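Local coordinates for protein Sso-CP2 metallo-carboxypetidase (Sulfolobus solfataricus, PDB 4MMO) that probably works as a zinc-dependent carboxypeptidase of the M20 family, hydrolysing peptides at a metal site held by its catalytic domain, at residues V60-T65 and N126-L131; L39-N44 and V54-N59; V188-T193 and P301-A306. All coordinates share one frame; numbering follows the deposited sequence.

Contact 1: V60-T65 and N126-L131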
# COMPACT_ATOMS: atom_id res chain seq x y z
N VAL A 60 -26.18 3.36 46.91
CA VAL A 60 -26.09 3.58 48.35
C VAL A 60 -26.97 4.75 48.77
O VAL A 60 -26.73 5.39 49.79
CB VAL A 60 -24.63 3.85 48.79
CG1 VAL A 60 -23.78 2.62 48.58
CG2 VAL A 60 -24.05 5.05 48.03
N ASN A 61 -28.00 5.03 47.98
CA ASN A 61 -28.96 6.10 48.27
C ASN A 61 -28.31 7.47 48.43
O ASN A 61 -28.82 8.32 49.16
CB ASN A 61 -29.77 5.75 49.52
CG ASN A 61 -30.62 4.51 49.33
OD1 ASN A 61 -30.37 3.46 49.93
ND2 ASN A 61 -31.64 4.62 48.49
N ALA A 62 -27.18 7.68 47.75
CA ALA A 62 -26.51 8.97 47.79
C ALA A 62 -27.16 9.93 46.81
O ALA A 62 -27.86 9.51 45.88
CB ALA A 62 -25.03 8.81 47.48
N LYS A 63 -26.92 11.23 47.01
CA LYS A 63 -27.51 12.26 46.17
C LYS A 63 -26.84 12.34 44.80
O LYS A 63 -27.46 12.74 43.82
CB LYS A 63 -27.43 13.62 46.88
CG LYS A 63 -28.30 13.72 48.12
CD LYS A 63 -28.19 15.09 48.77
CE LYS A 63 -29.14 15.22 49.96
NZ LYS A 63 -28.72 14.38 51.11
N LYS A 64 -25.56 11.97 44.75
CA LYS A 64 -24.79 12.02 43.51
C LYS A 64 -24.62 10.64 42.89
O LYS A 64 -24.46 9.64 43.60
CB LYS A 64 -23.41 12.63 43.77
CG LYS A 64 -23.43 14.14 43.97
CD LYS A 64 -22.05 14.64 44.32
CE LYS A 64 -21.99 16.16 44.36
NZ LYS A 64 -20.60 16.64 44.55
N THR A 65 -24.64 10.59 41.56
CA THR A 65 -24.46 9.35 40.81
C THR A 65 -23.33 9.50 39.81
O THR A 65 -23.33 10.42 38.99
CB THR A 65 -25.74 8.95 40.06
OG1 THR A 65 -26.80 8.76 41.00
CG2 THR A 65 -25.53 7.67 39.27
N ASN A 126 -20.11 7.06 49.33
CA ASN A 126 -21.16 8.07 49.44
C ASN A 126 -21.51 8.67 48.08
O ASN A 126 -21.89 9.84 47.96
CB ASN A 126 -20.74 9.17 50.42
CG ASN A 126 -20.60 8.65 51.83
OD1 ASN A 126 -21.59 8.36 52.50
ND2 ASN A 126 -19.36 8.52 52.29
N VAL A 127 -21.39 7.83 47.05
CA VAL A 127 -21.80 8.19 45.71
C VAL A 127 -22.30 6.92 45.02
O VAL A 127 -21.65 5.87 45.10
CB VAL A 127 -20.64 8.83 44.90
CG1 VAL A 127 -19.40 7.96 44.95
CG2 VAL A 127 -21.06 9.12 43.47
N ASN A 128 -23.45 7.01 44.38
CA ASN A 128 -23.96 5.89 43.60
C ASN A 128 -23.07 5.70 42.39
O ASN A 128 -22.67 6.67 41.75
CB ASN A 128 -25.40 6.15 43.17
CG ASN A 128 -26.31 6.45 44.33
OD1 ASN A 128 -26.25 5.80 45.37
ND2 ASN A 128 -27.16 7.46 44.17
N VAL A 129 -22.75 4.44 42.08
CA VAL A 129 -21.86 4.13 40.97
C VAL A 129 -22.54 3.22 39.97
O VAL A 129 -23.09 2.17 40.32
CB VAL A 129 -20.56 3.47 41.48
CG1 VAL A 129 -19.68 3.02 40.31
CG2 VAL A 129 -19.81 4.44 42.36
N LYS A 130 -22.51 3.64 38.71
CA LYS A 130 -22.97 2.82 37.60
C LYS A 130 -21.76 2.47 36.75
O LYS A 130 -20.97 3.35 36.39
CB LYS A 130 -23.99 3.58 36.77
CG LYS A 130 -25.26 3.90 37.53
CD LYS A 130 -26.24 4.68 36.68
CE LYS A 130 -27.59 4.80 37.37
NZ LYS A 130 -28.55 5.58 36.55
N LEU A 131 -21.61 1.18 36.45
CA LEU A 131 -20.47 0.68 35.69
C LEU A 131 -20.89 0.30 34.28
O LEU A 131 -21.91 -0.36 34.08
CB LEU A 131 -19.88 -0.55 36.37
CG LEU A 131 -19.41 -0.41 37.82
CD1 LEU A 131 -18.92 -1.77 38.32
CD2 LEU A 131 -18.31 0.63 37.95
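Hydrogen bonding here centres on one side chain, the amide of Asn128. With CG anti to its own carbonyl carbon (chi1 -56°), the amide reaches into the turn made by 60-65. OD1 takes two backbone N-H groups: Val60 N, 2.9 Å from Asn128 OD1 and in the plane of the amide, and Ala62 N, 3.2 Å from Asn128 OD1 but above that plane. On the other branch ND2 gives two weak bonds, a short but bent one to Ala62 O and a straighter, long one of 3.4 Å from Asn128 ND2 to Thr65 OG1. The amide is thus gripped at both ends, which fixes its rotation. The main chain adds Asn128 N to Lys64 O at 2.9 Å, part of the parallel bridge between Thr65 and Asn128.

Van der Waals contacts fill in around these bonds, two of them methyl groups against carbonyl oxygens: Ala62 CB sits 3.3 Å from Asn126 O, and Val127 CG2 lies 3.4 Å from Lys64 O. Thr65 CG2 packs obliquely against the extended chain of Lys130, whose NZ goes on to Lys156 O and Lys154 O.

Charge is settled outside the pair, Lys64 NZ forming a salt bridge with the C-terminal carboxylate of Leu437.

The arrangement belongs to a mixed sheet in which the link from strand 53-58 to strand 65-71 skirts the start of the strand lying between them, 128-134.

Contact 2: L39-N44 and V54-N59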
# COMPACT_ATOMS: atom_id res chain seq x y z
N LEU A 39 -18.17 -6.81 44.47
CA LEU A 39 -19.03 -5.74 44.98
C LEU A 39 -20.31 -6.26 45.63
O LEU A 39 -20.97 -5.53 46.37
CB LEU A 39 -19.37 -4.76 43.86
CG LEU A 39 -18.19 -4.23 43.05
CD1 LEU A 39 -18.66 -3.13 42.11
CD2 LEU A 39 -17.06 -3.73 43.94
N GLY A 40 -20.67 -7.50 45.34
CA GLY A 40 -21.85 -8.10 45.94
C GLY A 40 -23.16 -7.55 45.41
O GLY A 40 -24.19 -7.61 46.09
N VAL A 41 -23.13 -6.99 44.21
CA VAL A 41 -24.33 -6.51 43.53
C VAL A 41 -24.58 -7.37 42.30
O VAL A 41 -23.75 -8.21 41.95
CB VAL A 41 -24.19 -5.04 43.08
CG1 VAL A 41 -24.03 -4.13 44.28
CG2 VAL A 41 -23.01 -4.87 42.11
N LYS A 42 -25.71 -7.16 41.64
CA LYS A 42 -26.03 -7.86 40.41
C LYS A 42 -25.39 -7.16 39.21
O LYS A 42 -25.51 -5.94 39.05
CB LYS A 42 -27.55 -7.94 40.24
CG LYS A 42 -28.02 -8.56 38.93
CD LYS A 42 -29.48 -8.98 39.00
CE LYS A 42 -30.26 -8.55 37.77
NZ LYS A 42 -30.45 -7.08 37.72
N ALA A 43 -24.69 -7.94 38.38
CA ALA A 43 -24.11 -7.43 37.14
C ALA A 43 -24.76 -8.13 35.96
O ALA A 43 -25.13 -9.30 36.04
CB ALA A 43 -22.61 -7.66 37.13
N ASN A 44 -24.89 -7.41 34.84
CA ASN A 44 -25.61 -7.91 33.68
C ASN A 44 -24.79 -7.85 32.39
O ASN A 44 -24.18 -6.83 32.08
CB ASN A 44 -26.90 -7.11 33.48
CG ASN A 44 -27.77 -7.10 34.72
OD1 ASN A 44 -28.47 -8.07 35.01
ND2 ASN A 44 -27.73 -6.00 35.46
N VAL A 54 -20.98 -5.11 29.81
CA VAL A 54 -21.19 -5.44 31.21
C VAL A 54 -21.67 -4.21 31.95
O VAL A 54 -21.02 -3.16 31.91
CB VAL A 54 -19.91 -5.95 31.89
CG1 VAL A 54 -20.22 -6.42 33.31
CG2 VAL A 54 -19.29 -7.08 31.08
N TYR A 55 -22.81 -4.34 32.62
CA TYR A 55 -23.41 -3.24 33.36
C TYR A 55 -23.69 -3.65 34.80
O TYR A 55 -24.04 -4.80 35.07
CB TYR A 55 -24.70 -2.77 32.69
CG TYR A 55 -25.41 -1.69 33.47
CD1 TYR A 55 -24.99 -0.36 33.39
CD2 TYR A 55 -26.48 -1.98 34.30
CE1 TYR A 55 -25.63 0.63 34.10
CE2 TYR A 55 -27.13 -0.99 35.02
CZ TYR A 55 -26.69 0.31 34.91
OH TYR A 55 -27.33 1.31 35.62
N ALA A 56 -23.53 -2.70 35.72
CA ALA A 56 -23.86 -2.92 37.12
C ALA A 56 -24.11 -1.59 37.81
O ALA A 56 -23.52 -0.57 37.44
CB ALA A 56 -22.75 -3.69 37.82
N GLU A 57 -24.99 -1.61 38.80
CA GLU A 57 -25.27 -0.43 39.60
C GLU A 57 -24.98 -0.73 41.06
O GLU A 57 -25.41 -1.75 41.59
CB GLU A 57 -26.73 -0.01 39.43
CG GLU A 57 -27.10 1.23 40.23
CD GLU A 57 -28.49 1.74 39.92
OE1 GLU A 57 -29.25 1.02 39.24
OE2 GLU A 57 -28.83 2.86 40.36
N ILE A 58 -24.23 0.17 41.69
CA ILE A 58 -24.00 0.13 43.12
C ILE A 58 -24.71 1.33 43.73
O ILE A 58 -24.20 2.45 43.68
CB ILE A 58 -22.49 0.19 43.46
CG1 ILE A 58 -21.74 -0.94 42.76
CG2 ILE A 58 -22.27 0.11 44.96
CD1 ILE A 58 -21.19 -0.58 41.40
N ASN A 59 -25.89 1.09 44.28
CA ASN A 59 -26.70 2.15 44.87
C ASN A 59 -26.56 2.19 46.39
O ASN A 59 -26.79 1.19 47.07
CB ASN A 59 -28.17 1.98 44.51
CG ASN A 59 -29.03 3.11 45.03
OD1 ASN A 59 -29.04 4.21 44.47
ND2 ASN A 59 -29.76 2.86 46.11
O HOH W 1 -26.99 -3.82 39.24
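The ring of Tyr55 meets segment 39-44 along its edge: Asn44 ND2 lies near the ring plane, 4.4 Å from Tyr55 CD2, and nothing from that segment covers either face. Further packing on the tyrosine side chain comes from Lys130, Lys154 and Leu155. The Asn44 amide reaches this edge because its side chain and that of Tyr55 leave the sheet on the same side.

Behind the two side chains the backbones form a hydrogen-bonded antiparallel pair. Asn44 N donates to Tyr55 O at 2.8 Å, nearly along the C=O axis and almost straight (166° at the hydrogen), while Tyr55 N returns a bond of 2.9 Å to Asn44 O. Beyond this pair the chains splay. A water takes up the gap, donating to Lys42 O at 2.6 Å and accepting from Glu57 N at 3.0 Å, so both polar atoms have a partner although the strands no longer bond directly there.

The opposite side of the sheet is apolar. Ala43 CB and Ala56 CB touch at 4.0 Å, both against Val35 of helix 24-39. Further along, Ile58 meets two side chains at about right angles: its CD1 lies 3.7 Å from Leu39 CD1, and its CG1 packs 4.2 Å from Val41 CG2. Leu39 continues the cluster toward Leu113 and Ile116 of helix 102-121. Gly40, with a positive phi of 72°, turns the chain out of helix 24-39, and Glu36 OE2 accepts from Ala43 N.

This is a beta hairpin at one margin of the mixed sheet, strand 43-46 being outermost, with helix 24-39 packed on its alanine side.

Contact 3: V188-T193 and P301-A306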
# COMPACT_ATOMS: atom_id res chain seq x y z
N VAL A 188 -12.20 3.47 -2.77
CA VAL A 188 -11.88 2.35 -3.64
C VAL A 188 -12.21 2.69 -5.09
O VAL A 188 -13.28 3.22 -5.39
CB VAL A 188 -12.65 1.08 -3.24
CG1 VAL A 188 -12.24 -0.09 -4.12
CG2 VAL A 188 -12.41 0.75 -1.78
N LEU A 189 -11.27 2.38 -5.98
CA LEU A 189 -11.48 2.46 -7.41
C LEU A 189 -11.31 1.07 -7.98
O LEU A 189 -10.39 0.35 -7.60
CB LEU A 189 -10.48 3.42 -8.07
CG LEU A 189 -10.51 4.88 -7.64
CD1 LEU A 189 -9.44 5.66 -8.38
CD2 LEU A 189 -11.88 5.49 -7.87
N ASP A 190 -12.21 0.69 -8.89
CA ASP A 190 -12.11 -0.59 -9.58
C ASP A 190 -12.53 -0.37 -11.03
O ASP A 190 -13.70 -0.15 -11.30
CB ASP A 190 -12.98 -1.64 -8.90
CG ASP A 190 -12.55 -3.05 -9.23
OD1 ASP A 190 -12.09 -3.28 -10.36
OD2 ASP A 190 -12.66 -3.93 -8.35
N TYR A 191 -11.56 -0.42 -11.94
CA TYR A 191 -11.78 -0.02 -13.32
C TYR A 191 -11.97 -1.19 -14.28
O TYR A 191 -12.36 -1.00 -15.43
CB TYR A 191 -10.61 0.84 -13.82
CG TYR A 191 -10.58 2.26 -13.31
CD1 TYR A 191 -11.59 2.76 -12.49
CD2 TYR A 191 -9.55 3.12 -13.67
CE1 TYR A 191 -11.56 4.07 -12.04
CE2 TYR A 191 -9.51 4.43 -13.22
CZ TYR A 191 -10.52 4.90 -12.41
OH TYR A 191 -10.48 6.20 -11.96
N GLY A 192 -11.67 -2.40 -13.82
CA GLY A 192 -11.80 -3.57 -14.66
C GLY A 192 -11.79 -4.85 -13.85
O GLY A 192 -11.72 -4.82 -12.62
N THR A 193 -11.84 -5.98 -14.55
CA THR A 193 -11.92 -7.28 -13.90
C THR A 193 -10.54 -7.84 -13.57
O THR A 193 -10.40 -8.67 -12.66
CB THR A 193 -12.66 -8.30 -14.78
OG1 THR A 193 -12.04 -8.35 -16.08
CG2 THR A 193 -14.12 -7.90 -14.93
N PRO A 301 -2.79 -1.74 -12.96
CA PRO A 301 -3.70 -2.43 -12.03
C PRO A 301 -5.14 -2.00 -12.28
O PRO A 301 -5.36 -0.92 -12.83
CB PRO A 301 -3.22 -1.94 -10.65
CG PRO A 301 -1.87 -1.32 -10.89
CD PRO A 301 -1.96 -0.74 -12.27
N HIS A 302 -6.10 -2.84 -11.91
CA HIS A 302 -7.50 -2.52 -12.15
C HIS A 302 -8.14 -1.93 -10.90
O HIS A 302 -9.23 -1.34 -10.97
CB HIS A 302 -8.27 -3.75 -12.63
CG HIS A 302 -8.45 -4.81 -11.59
ND1 HIS A 302 -9.51 -4.81 -10.71
CD2 HIS A 302 -7.70 -5.90 -11.29
CE1 HIS A 302 -9.41 -5.86 -9.90
NE2 HIS A 302 -8.32 -6.53 -10.24
N ARG A 303 -7.46 -2.06 -9.77
CA ARG A 303 -8.01 -1.67 -8.48
C ARG A 303 -7.00 -0.86 -7.66
O ARG A 303 -5.80 -1.15 -7.67
CB ARG A 303 -8.43 -2.92 -7.71
CG ARG A 303 -9.39 -2.68 -6.57
CD ARG A 303 -9.93 -4.01 -6.05
NE ARG A 303 -10.66 -3.86 -4.79
CZ ARG A 303 -11.98 -3.67 -4.69
NH1 ARG A 303 -12.75 -3.61 -5.77
NH2 ARG A 303 -12.53 -3.55 -3.49
N ALA A 304 -7.50 0.14 -6.95
CA ALA A 304 -6.70 0.93 -6.02
C ALA A 304 -7.59 1.37 -4.87
O ALA A 304 -8.73 1.77 -5.08
CB ALA A 304 -6.12 2.15 -6.72
N PHE A 305 -7.07 1.29 -3.65
CA PHE A 305 -7.80 1.81 -2.50
C PHE A 305 -6.90 2.52 -1.49
O PHE A 305 -5.70 2.25 -1.40
CB PHE A 305 -8.61 0.70 -1.82
CG PHE A 305 -7.79 -0.42 -1.27
CD1 PHE A 305 -7.41 -1.48 -2.09
CD2 PHE A 305 -7.39 -0.44 0.05
CE1 PHE A 305 -6.65 -2.52 -1.59
CE2 PHE A 305 -6.64 -1.48 0.56
CZ PHE A 305 -6.27 -2.52 -0.27
N ALA A 306 -7.51 3.43 -0.74
CA ALA A 306 -6.82 4.20 0.28
C ALA A 306 -7.70 4.30 1.52
O ALA A 306 -8.93 4.27 1.42
CB ALA A 306 -6.49 5.59 -0.25
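Arg303 runs from its strand across to Asp190 and Val188 on the neighbouring one. Its CB leaves the backbone beside Leu189 O, and CG passes 3.4 Å from that same Leu189 O. From CG to NE the chain is extended, carrying CD to 3.6 Å from Asp190 OD2. At the tip the guanidinium is held in two ways. NH1 makes a salt bridge with Asp190 OD2 at 2.6 Å; OD2 uses its anti lone pair and sits in the guanidinium plane, while the planes of the two groups are turned 71° apart. NH2 lies 3.5 Å from Val188 CG1, a methyl that lies over one face of the group, toward its rim.

These side chains ride on strands 178-190 and 299-312, antiparallel neighbours in the sheet of the M20 dimerisation domain. Leu189 N bonds to Ala304 O at 2.8 Å and Ala304 N returns to Leu189 O at 3.0 Å; past the strand end Tyr191 N still reaches His302 O at 2.7 Å.

The other carboxylate oxygen, Asp190 OD1, accepts from His302 ND1 at 3.0 Å; OD1 lies close to the imidazole plane, but ND1 approaches it from above the carboxylate plane, 40° out of it. Such a neighbour would probably favour a protonated ring. An alanine at Asp190 would remove both oxygens, and is likely to leave the Arg303 tip and the His302 ring less firmly placed. Thr193 O lies over one face of that ring. Phe261 of the second subunit packs against His302 and Tyr191, and Lys262 of the same subunit bonds to Asp190 O.

From the N terminus, the chain leaves helix 24-39 and first closes contact 2, a short hairpin of strands 43-46 and 53-58. It then enters contact 1, where the turn after that hairpin meets a strand about sixty residues later, once strand 65-71 and helix 102-121 have been made. The two follow in series, yet touch: strand 53-58 lies beside 128-134, with probable backbone bonds from Ile58 N to Val129 O and from Leu131 N to Ala56 O. Contact 3 comes later, closing a loop of 107 residues in the dimerisation domain, its centre about 55 Å from that of contact 1. None of the three nests within or crosses another.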